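Local coordinates for phosphatidylserine synthase (Haemophilus influenzae, PDB 3HSI), which belongs to the phospholipase D superfamily and is probably an enzyme of membrane lipid metabolism, its chain carrying two sequence regions of the PLD type, at residues 29-34 with 172-177; 58-63 with 109-114; 321-326 with 439-444. All coordinates share one frame; numbering follows the deposited sequence.

Overall arrangement
Interactions 1 and 2 both belong to the part of the chain around the sheet that holds strands 29-31, 52-56 and 171-179, and their nearest atoms are about 9 Å apart. Along the chain, interaction 2 lies between the two segments of interaction 1. Asp173 of interaction 1 hydrogen-bonds His364, which lies in an HxK sequence like that of the PLD signature, so interaction 1 probably borders the active site; the loop of interaction 2 leans on residues 159-161, within the first PLD motif region. Interaction 3 comes later in the chain, its centre about 35 Å from that of interaction 1 and 32 Å from that of interaction 2, beside the second subunit.

Interaction 1 of 3, residues 29-34 with 172-177; sequences IEFLGS and YDRYQK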
loop_
_atom_site.group_PDB
_atom_site.type_symbol
_atom_site.label_atom_id
_atom_site.label_comp_id
_atom_site.label_asym_id
_atom_site.label_seq_id
_atom_site.Cartn_x
_atom_site.Cartn_y
_atom_site.Cartn_z
ATOM N N ILE C 29 -17.974 10.278 -32.907
ATOM C CA ILE C 29 -17.065 10.802 -31.866
ATOM C C ILE C 29 -16.794 12.282 -32.062
ATOM O O ILE C 29 -16.524 12.715 -33.177
ATOM C CB ILE C 29 -15.663 10.090 -31.854
ATOM C CG1 ILE C 29 -15.815 8.612 -32.068
ATOM C CG2 ILE C 29 -14.939 10.305 -30.517
ATOM C CD1 ILE C 29 -14.952 8.082 -33.188
ATOM N N GLU C 30 -16.842 13.036 -30.965
ATOM C CA GLU C 30 -16.393 14.441 -30.919
ATOM C C GLU C 30 -15.429 14.632 -29.750
ATOM O O GLU C 30 -15.717 14.204 -28.631
ATOM C CB GLU C 30 -17.564 15.405 -30.727
ATOM C CG GLU C 30 -18.605 15.338 -31.828
ATOM C CD GLU C 30 -19.774 16.289 -31.595
ATOM O OE1 GLU C 30 -19.628 17.250 -30.795
ATOM O OE2 GLU C 30 -20.841 16.079 -32.225
ATOM N N PHE C 31 -14.300 15.276 -30.013
ATOM C CA PHE C 31 -13.392 15.760 -28.963
ATOM C C PHE C 31 -13.828 17.211 -28.692
ATOM O O PHE C 31 -13.740 18.037 -29.585
ATOM C CB PHE C 31 -11.938 15.763 -29.457
ATOM C CG PHE C 31 -11.378 14.399 -29.747
ATOM C CD1 PHE C 31 -11.441 13.862 -31.027
ATOM C CD2 PHE C 31 -10.773 13.644 -28.732
ATOM C CE1 PHE C 31 -10.929 12.599 -31.304
ATOM C CE2 PHE C 31 -10.264 12.367 -28.990
ATOM C CZ PHE C 31 -10.345 11.846 -30.286
ATOM N N LEU C 32 -14.331 17.493 -27.493
ATOM C CA LEU C 32 -14.727 18.852 -27.067
ATOM C C LEU C 32 -13.484 19.698 -26.817
ATOM O O LEU C 32 -12.417 19.156 -26.542
ATOM C CB LEU C 32 -15.585 18.798 -25.784
ATOM C CG LEU C 32 -16.769 17.826 -25.716
ATOM C CD1 LEU C 32 -17.567 18.070 -24.425
ATOM C CD2 LEU C 32 -17.686 17.917 -26.945
ATOM N N GLY C 33 -13.620 21.016 -26.900
ATOM C CA GLY C 33 -12.446 21.898 -26.895
ATOM C C GLY C 33 -12.004 22.428 -25.533
ATOM O O GLY C 33 -10.835 22.750 -25.346
ATOM N N SER C 34 -12.929 22.519 -24.581
ATOM C CA SER C 34 -12.684 23.303 -23.380
ATOM C C SER C 34 -13.632 22.858 -22.295
ATOM O O SER C 34 -14.617 22.177 -22.579
ATOM C CB SER C 34 -12.986 24.758 -23.685
ATOM O OG SER C 34 -14.383 24.870 -23.898
ATOM N N TYR C 172 -8.075 22.190 -16.554
ATOM C CA TYR C 172 -8.103 21.682 -17.938
ATOM C C TYR C 172 -8.120 20.167 -17.960
ATOM O O TYR C 172 -7.317 19.509 -17.275
ATOM C CB TYR C 172 -6.888 22.215 -18.701
ATOM C CG TYR C 172 -6.933 22.201 -20.228
ATOM C CD1 TYR C 172 -8.136 22.346 -20.936
ATOM C CD2 TYR C 172 -5.738 22.102 -20.964
ATOM C CE1 TYR C 172 -8.157 22.366 -22.343
ATOM C CE2 TYR C 172 -5.737 22.123 -22.356
ATOM C CZ TYR C 172 -6.950 22.261 -23.041
ATOM O OH TYR C 172 -6.936 22.295 -24.408
ATOM N N ASP C 173 -9.070 19.602 -18.696
ATOM C CA ASP C 173 -9.082 18.167 -18.903
ATOM C C ASP C 173 -9.367 17.898 -20.391
ATOM O O ASP C 173 -9.400 18.847 -21.229
ATOM C CB ASP C 173 -10.130 17.501 -17.959
ATOM C CG ASP C 173 -9.706 16.104 -17.474
ATOM O OD1 ASP C 173 -9.599 15.204 -18.315
ATOM O OD2 ASP C 173 -9.484 15.891 -16.261
ATOM N N ARG C 174 -9.567 16.619 -20.728
ATOM C CA ARG C 174 -10.004 16.241 -22.065
ATOM C C ARG C 174 -11.399 15.680 -22.013
ATOM O O ARG C 174 -11.793 15.136 -21.004
ATOM C CB ARG C 174 -9.083 15.188 -22.650
ATOM C CG ARG C 174 -7.775 15.729 -23.102
ATOM C CD ARG C 174 -6.883 14.589 -23.511
ATOM N NE ARG C 174 -7.274 14.002 -24.788
ATOM C CZ ARG C 174 -7.030 12.741 -25.137
ATOM N NH1 ARG C 174 -6.420 11.915 -24.298
ATOM N NH2 ARG C 174 -7.367 12.312 -26.340
ATOM N N TYR C 175 -12.162 15.828 -23.101
ATOM C CA TYR C 175 -13.575 15.450 -23.076
ATOM C C TYR C 175 -13.937 14.831 -24.403
ATOM O O TYR C 175 -13.740 15.452 -25.453
ATOM C CB TYR C 175 -14.478 16.690 -22.819
ATOM C CG TYR C 175 -13.812 17.721 -21.928
ATOM C CD1 TYR C 175 -13.945 17.672 -20.544
ATOM C CD2 TYR C 175 -12.993 18.704 -22.472
ATOM C CE1 TYR C 175 -13.330 18.611 -19.731
ATOM C CE2 TYR C 175 -12.351 19.640 -21.664
ATOM C CZ TYR C 175 -12.510 19.584 -20.304
ATOM O OH TYR C 175 -11.844 20.506 -19.530
ATOM N N GLN C 176 -14.466 13.611 -24.364
ATOM C CA GLN C 176 -14.899 12.955 -25.584
ATOM C C GLN C 176 -16.347 12.528 -25.492
ATOM O O GLN C 176 -16.764 11.869 -24.536
ATOM C CB GLN C 176 -14.026 11.762 -25.923
ATOM C CG GLN C 176 -12.634 12.152 -26.278
ATOM C CD GLN C 176 -11.786 12.352 -25.048
ATOM O OE1 GLN C 176 -12.057 11.762 -23.999
ATOM N NE2 GLN C 176 -10.762 13.191 -25.157
ATOM N N LYS C 177 -17.100 12.910 -26.509
ATOM C CA LYS C 177 -18.485 12.511 -26.629
ATOM C C LYS C 177 -18.617 11.417 -27.702
ATOM O O LYS C 177 -18.210 11.606 -28.854
ATOM C CB LYS C 177 -19.369 13.730 -26.969
ATOM C CG LYS C 177 -20.795 13.544 -26.504
ATOM C CD LYS C 177 -21.795 14.014 -27.500
ATOM C CE LYS C 177 -21.651 15.443 -27.823
ATOM N NZ LYS C 177 -22.905 15.878 -28.494
HETATM O O HOH W 1 -10.850 17.467 -25.238
#
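Two strands of a mixed beta-sheet pair antiparallel here, strand 29-31 running against strand 171-179. Glu30 and Lys177 form the hydrogen-bonded pair: Glu30 N donates to Lys177 O at 2.9 Å, and Lys177 N returns a bond of 2.8 Å to Glu30 O, nearly along the C=O axis. Two residues on, past the non-hydrogen-bonded pair Phe31-Gln176, Leu32 N donates to Tyr175 O at 2.9 Å, but the return link goes through a water, which accepts from Tyr175 N and donates to Leu32 O at 2.6 Å. The water bridges backbones that are parting toward Ser34, whose OG caps the start of helix 35-48 at Glu37 N.

On one sheet face Glu30 and Lys177 run side by side, with OE1 and NZ 4.2 Å apart, too far for a salt bridge; NZ bonds Gln41. On the other, Gln176 bends at chi2 and lays CG against the Phe31 ring, 3.4 Å from CD2, with amide and ring planes 74° apart. The Arg174 guanidinium, salt-bridged to Glu411 of helix 405-415, runs alongside that ring almost parallel to it, NH2 lying 3.9 Å from Phe31 CE2. The CB of Tyr175 rests on Leu32, while its OH accepts from Asp173 N.

Asp173 OD2 hydrogen-bonds His364 ND1, where a run fitting the HxKxxxxD signature begins, consistent with a phospholipase D active site.

Interaction 2 of 3, residues 58-63 with 109-114; sequences LYWQKD and DWYCEQ
Both tryptophans hold CG anti to their own backbone N, Trp60 with chi1 -178° and Trp110 with chi1 173°, and this sends the two indoles toward each other. Tyr111, one residue further along helix 107-118, instead has CG beside its backbone N and anti to the carbonyl carbon, so its hydroxyl comes in at the Trp60 backbone.

There Tyr111 OH donates to Trp60 O at 2.6 Å, in the carbonyl plane and on a lone pair. The same hydroxyl accepts from a water at 2.5 Å, and that water accepts from Trp60 N, so the phenol meets Trp60 O directly and Trp60 N through the water. The hydroxyl also touches Trp60 CB at 3.5 Å. The Tyr111 ring stacks with Phe127.

Segment 58-63 is the beta-alpha loop between strand 52-56 and helix 64-79, which Asp63 N-caps. It sits against the first PLD motif region: Tyr59 and Gln61 share backbone hydrogen bonds with Ile159, and the Asp63 carboxylate, through OD2, accepts a hydrogen bond from Asn161 N.

Trp110 is sandwiched. Lys62 CA lies over the face of its six-membered ring, 3.6 Å from the centroid, in a CH-pi contact, and Lys62 CB lies 3.5 Å from Trp110 CD2; Gln114 CG covers the opposite face. Trp60 CD1 meets the Trp110 edge 3.8 Å from CZ3, the two indoles oblique at 44°. The indole N-H of Trp110 goes to Gln67, that of Trp60 to Gly66 O, and Lys62 runs extended past the ring to give its ammonium to Ala105 O.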
loop_
_atom_site.group_PDB
_atom_site.type_symbol
_atom_site.label_atom_id
_atom_site.label_comp_id
_atom_site.label_asym_id
_atom_site.label_seq_id
_atom_site.Cartn_x
_atom_site.Cartn_y
_atom_site.Cartn_z
ATOM N N LEU C 58 -14.856 10.860 -9.546
ATOM C CA LEU C 58 -14.171 10.852 -8.259
ATOM C C LEU C 58 -15.050 11.588 -7.228
ATOM O O LEU C 58 -15.320 11.075 -6.131
ATOM C CB LEU C 58 -12.810 11.521 -8.356
ATOM C CG LEU C 58 -12.011 11.597 -7.024
ATOM C CD1 LEU C 58 -11.796 10.215 -6.371
ATOM C CD2 LEU C 58 -10.646 12.331 -7.217
ATOM N N TYR C 59 -15.557 12.757 -7.593
ATOM C CA TYR C 59 -16.437 13.456 -6.681
ATOM C C TYR C 59 -17.400 14.346 -7.402
ATOM O O TYR C 59 -17.232 14.621 -8.584
ATOM C CB TYR C 59 -15.642 14.247 -5.638
ATOM C CG TYR C 59 -14.691 15.303 -6.173
ATOM C CD1 TYR C 59 -15.096 16.627 -6.288
ATOM C CD2 TYR C 59 -13.370 14.988 -6.501
ATOM C CE1 TYR C 59 -14.226 17.605 -6.725
ATOM C CE2 TYR C 59 -12.489 15.958 -6.947
ATOM C CZ TYR C 59 -12.925 17.268 -7.060
ATOM O OH TYR C 59 -12.072 18.257 -7.493
ATOM N N TRP C 60 -18.428 14.784 -6.678
ATOM C CA TRP C 60 -19.366 15.742 -7.175
ATOM C C TRP C 60 -19.566 16.737 -6.027
ATOM O O TRP C 60 -20.165 16.425 -4.996
ATOM C CB TRP C 60 -20.649 15.029 -7.565
ATOM C CG TRP C 60 -21.705 15.882 -8.142
ATOM C CD1 TRP C 60 -22.066 17.141 -7.747
ATOM C CD2 TRP C 60 -22.613 15.510 -9.183
ATOM N NE1 TRP C 60 -23.135 17.580 -8.488
ATOM C CE2 TRP C 60 -23.488 16.599 -9.380
ATOM C CE3 TRP C 60 -22.774 14.353 -9.965
ATOM C CZ2 TRP C 60 -24.519 16.572 -10.332
ATOM C CZ3 TRP C 60 -23.803 14.324 -10.913
ATOM C CH2 TRP C 60 -24.643 15.437 -11.101
ATOM N N GLN C 61 -19.023 17.939 -6.222
ATOM C CA GLN C 61 -18.869 18.914 -5.145
ATOM C C GLN C 61 -20.130 19.746 -4.928
ATOM O O GLN C 61 -20.823 20.106 -5.872
ATOM C CB GLN C 61 -17.708 19.835 -5.488
ATOM C CG GLN C 61 -17.292 20.797 -4.409
ATOM C CD GLN C 61 -16.592 20.090 -3.249
ATOM O OE1 GLN C 61 -16.033 19.001 -3.405
ATOM N NE2 GLN C 61 -16.634 20.702 -2.084
ATOM N N LYS C 62 -20.389 20.074 -3.677
ATOM C CA LYS C 62 -21.491 20.957 -3.317
ATOM C C LYS C 62 -21.397 22.438 -3.778
ATOM O O LYS C 62 -22.195 23.252 -3.330
ATOM C CB LYS C 62 -21.654 20.945 -1.799
ATOM C CG LYS C 62 -20.363 21.287 -1.070
ATOM C CD LYS C 62 -20.555 21.415 0.435
ATOM C CE LYS C 62 -19.390 22.258 1.006
ATOM N NZ LYS C 62 -19.640 22.717 2.398
ATOM N N ASP C 63 -20.443 22.817 -4.613
ATOM C CA ASP C 63 -20.292 24.237 -4.935
ATOM C C ASP C 63 -21.324 24.649 -6.002
ATOM O O ASP C 63 -22.279 23.915 -6.257
ATOM C CB ASP C 63 -18.849 24.527 -5.360
ATOM C CG ASP C 63 -18.418 23.690 -6.571
ATOM O OD1 ASP C 63 -19.319 23.182 -7.285
ATOM O OD2 ASP C 63 -17.192 23.569 -6.828
ATOM N N ASP C 109 -23.491 15.166 2.996
ATOM C CA ASP C 109 -24.501 15.945 3.727
ATOM C C ASP C 109 -25.347 16.736 2.733
ATOM O O ASP C 109 -26.574 16.757 2.835
ATOM C CB ASP C 109 -23.864 16.899 4.741
ATOM C CG ASP C 109 -23.139 16.182 5.831
ATOM O OD1 ASP C 109 -23.615 15.108 6.239
ATOM O OD2 ASP C 109 -22.102 16.700 6.314
ATOM N N TRP C 110 -24.688 17.345 1.753
ATOM C CA TRP C 110 -25.384 18.116 0.718
ATOM C C TRP C 110 -26.329 17.270 -0.198
ATOM O O TRP C 110 -27.436 17.709 -0.538
ATOM C CB TRP C 110 -24.374 19.007 -0.056
ATOM C CG TRP C 110 -24.931 19.725 -1.265
ATOM C CD1 TRP C 110 -25.786 20.794 -1.266
ATOM C CD2 TRP C 110 -24.666 19.422 -2.643
ATOM N NE1 TRP C 110 -26.075 21.175 -2.566
ATOM C CE2 TRP C 110 -25.410 20.342 -3.427
ATOM C CE3 TRP C 110 -23.868 18.464 -3.298
ATOM C CZ2 TRP C 110 -25.376 20.334 -4.825
ATOM C CZ3 TRP C 110 -23.825 18.471 -4.689
ATOM C CH2 TRP C 110 -24.586 19.394 -5.436
ATOM N N TYR C 111 -25.916 16.070 -0.583
ATOM C CA TYR C 111 -26.786 15.212 -1.375
ATOM C C TYR C 111 -28.092 14.947 -0.621
ATOM O O TYR C 111 -29.156 15.020 -1.224
ATOM C CB TYR C 111 -26.125 13.882 -1.761
ATOM C CG TYR C 111 -24.746 13.937 -2.404
ATOM C CD1 TYR C 111 -24.424 14.898 -3.376
ATOM C CD2 TYR C 111 -23.752 12.985 -2.051
ATOM C CE1 TYR C 111 -23.152 14.942 -3.961
ATOM C CE2 TYR C 111 -22.485 13.017 -2.639
ATOM C CZ TYR C 111 -22.192 14.000 -3.591
ATOM O OH TYR C 111 -20.942 14.038 -4.172
ATOM N N CYS C 112 -28.009 14.680 0.695
ATOM C CA CYS C 112 -29.208 14.482 1.553
ATOM C C CYS C 112 -30.078 15.706 1.645
ATOM O O CYS C 112 -31.301 15.611 1.554
ATOM C CB CYS C 112 -28.824 14.181 2.970
ATOM S SG CYS C 112 -27.967 12.689 3.149
ATOM N N GLU C 113 -29.437 16.844 1.885
ATOM C CA GLU C 113 -30.115 18.101 1.926
ATOM C C GLU C 113 -30.932 18.304 0.634
ATOM O O GLU C 113 -32.136 18.546 0.694
ATOM C CB GLU C 113 -29.105 19.224 2.145
ATOM C CG GLU C 113 -29.692 20.616 1.936
ATOM C CD GLU C 113 -28.635 21.699 1.747
ATOM O OE1 GLU C 113 -28.896 22.648 0.982
ATOM O OE2 GLU C 113 -27.537 21.606 2.353
ATOM N N GLN C 114 -30.280 18.191 -0.521
ATOM C CA GLN C 114 -30.961 18.308 -1.820
ATOM C C GLN C 114 -32.140 17.342 -2.000
ATOM O O GLN C 114 -33.205 17.744 -2.398
ATOM C CB GLN C 114 -29.958 18.162 -2.988
ATOM C CG GLN C 114 -28.916 19.282 -3.037
ATOM C CD GLN C 114 -29.534 20.660 -2.796
ATOM O OE1 GLN C 114 -30.257 21.174 -3.628
ATOM N NE2 GLN C 114 -29.241 21.250 -1.659
HETATM O O HOH W 2 -18.436 13.799 -3.779
#

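Interaction 3 of 3, residues 321-326 with 439-444; sequences FKMAGA and QKLLKK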
loop_
_atom_site.group_PDB
_atom_site.type_symbol
_atom_site.label_atom_id
_atom_site.label_comp_id
_atom_site.label_asym_id
_atom_site.label_seq_id
_atom_site.Cartn_x
_atom_site.Cartn_y
_atom_site.Cartn_z
ATOM N N PHE C 321 2.678 29.418 3.500
ATOM C CA PHE C 321 3.041 28.088 3.016
ATOM C C PHE C 321 2.445 26.945 3.857
ATOM O O PHE C 321 2.503 26.969 5.084
ATOM C CB PHE C 321 4.569 27.945 2.937
ATOM C CG PHE C 321 5.022 26.617 2.398
ATOM C CD1 PHE C 321 4.928 26.336 1.032
ATOM C CD2 PHE C 321 5.514 25.630 3.258
ATOM C CE1 PHE C 321 5.337 25.097 0.528
ATOM C CE2 PHE C 321 5.927 24.387 2.767
ATOM C CZ PHE C 321 5.846 24.122 1.402
ATOM N N LYS C 322 1.874 25.957 3.166
ATOM C CA LYS C 322 1.480 24.675 3.757
ATOM C C LYS C 322 2.291 23.537 3.105
ATOM O O LYS C 322 2.761 23.673 1.954
ATOM C CB LYS C 322 -0.024 24.441 3.585
HETATM N N MSE C 323 2.451 22.427 3.833
HETATM C CA MSE C 323 3.275 21.293 3.389
HETATM C C MSE C 323 2.952 20.788 1.995
HETATM O O MSE C 323 3.858 20.549 1.208
HETATM C CB MSE C 323 3.204 20.122 4.372
HETATM C CG MSE C 323 4.429 19.938 5.192
HETATM SE SE MSE C 323 4.312 18.348 6.360
HETATM C CE MSE C 323 4.065 16.944 5.049
ATOM N N ALA C 324 1.675 20.640 1.680
ATOM C CA ALA C 324 1.279 20.102 0.375
ATOM C C ALA C 324 1.764 20.977 -0.787
ATOM O O ALA C 324 1.835 20.538 -1.922
ATOM C CB ALA C 324 -0.226 19.907 0.302
ATOM N N GLY C 325 2.111 22.213 -0.476
ATOM C CA GLY C 325 2.536 23.175 -1.481
ATOM C C GLY C 325 3.941 22.882 -1.950
ATOM O O GLY C 325 4.447 23.564 -2.824
ATOM N N ALA C 326 4.577 21.869 -1.364
ATOM C CA ALA C 326 5.876 21.437 -1.842
ATOM C C ALA C 326 5.723 20.410 -2.981
ATOM O O ALA C 326 6.660 20.184 -3.741
ATOM C CB ALA C 326 6.706 20.869 -0.701
ATOM N N GLN C 439 12.486 24.368 0.007
ATOM C CA GLN C 439 13.863 23.880 0.072
ATOM C C GLN C 439 14.085 22.994 1.290
ATOM O O GLN C 439 14.612 21.897 1.161
ATOM C CB GLN C 439 14.875 25.037 0.081
ATOM C CG GLN C 439 14.818 25.896 -1.155
ATOM C CD GLN C 439 16.030 26.809 -1.294
ATOM O OE1 GLN C 439 15.915 27.941 -1.752
ATOM N NE2 GLN C 439 17.192 26.313 -0.905
ATOM N N LYS C 440 13.658 23.478 2.456
ATOM C CA LYS C 440 13.854 22.773 3.720
ATOM C C LYS C 440 13.172 21.421 3.632
ATOM O O LYS C 440 13.753 20.380 3.943
ATOM C CB LYS C 440 13.209 23.548 4.864
ATOM C CG LYS C 440 14.044 24.668 5.479
ATOM C CD LYS C 440 13.399 25.116 6.807
ATOM C CE LYS C 440 14.120 26.324 7.410
ATOM N NZ LYS C 440 14.260 27.448 6.398
ATOM N N LEU C 441 11.921 21.464 3.192
ATOM C CA LEU C 441 11.082 20.299 3.146
ATOM C C LEU C 441 11.662 19.246 2.213
ATOM O O LEU C 441 11.805 18.088 2.612
ATOM C CB LEU C 441 9.674 20.702 2.713
ATOM C CG LEU C 441 8.524 19.763 3.064
ATOM C CD1 LEU C 441 8.682 19.223 4.473
ATOM C CD2 LEU C 441 7.220 20.544 2.940
ATOM N N LEU C 442 12.013 19.654 0.988
ATOM C CA LEU C 442 12.499 18.715 -0.018
ATOM C C LEU C 442 13.811 18.057 0.437
ATOM O O LEU C 442 14.005 16.857 0.248
ATOM C CB LEU C 442 12.653 19.378 -1.391
ATOM C CG LEU C 442 11.368 19.767 -2.151
ATOM C CD1 LEU C 442 11.716 20.559 -3.414
ATOM C CD2 LEU C 442 10.450 18.570 -2.500
ATOM N N LYS C 443 14.681 18.848 1.063
ATOM C CA LYS C 443 15.922 18.340 1.637
ATOM C C LYS C 443 15.654 17.324 2.717
ATOM O O LYS C 443 16.290 16.278 2.747
ATOM C CB LYS C 443 16.765 19.478 2.212
ATOM C CG LYS C 443 17.807 19.966 1.264
ATOM C CD LYS C 443 17.922 21.463 1.331
ATOM C CE LYS C 443 18.968 21.989 0.346
ATOM N NZ LYS C 443 18.590 23.363 -0.169
ATOM N N LYS C 444 14.722 17.641 3.613
ATOM C CA LYS C 444 14.359 16.743 4.699
ATOM C C LYS C 444 13.848 15.388 4.167
ATOM O O LYS C 444 14.300 14.312 4.599
ATOM C CB LYS C 444 13.291 17.405 5.581
ATOM C CG LYS C 444 13.822 18.268 6.731
ATOM C CD LYS C 444 12.734 19.153 7.374
ATOM C CE LYS C 444 11.316 18.646 7.080
ATOM N NZ LYS C 444 10.311 19.063 8.110
#
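Leu441 points from helix 436-447 straight at the turn 321-326, and a single methyl, CD2, does nearly all the touching. Its CG is anti to the backbone N (chi1 -159°), which carries the branch outward from the helix. Three side chains of the turn meet that methyl. Met323, a selenomethionine, crosses Leu441 at about a right angle and offers CG at 3.6 Å. Ala326 aims its CB directly at the helix and meets CD2 at 3.7 Å. Phe321, with CG anti to its backbone N, crosses obliquely and presents its ring edge, CE2 lying 4.1 Å from the same methyl, while Ala326 CB also sits at that edge, in the ring plane. Further along, Leu442 CD2 makes a looser approach of 4.3 Å to Ala326 O.

No hydrogen bond crosses the contact. The turn is held by its own bonds: Gly325 N donates to Lys322 O, and Ala326 N to Met323 O at 3.0 Å, the i to i+3 pattern of a 3-10 turn.

Phe321 also packs on Pro437 and Val438, and Leu442 on Tyr329 and Leu330 of helix 327-341. Met323 touches Phe445 of the second subunit, and Lys444 touches Leu441 there, so the arrangement is apolar packing of helix 436-447 on the 3-10 turn before helix 327-341, next to the second subunit.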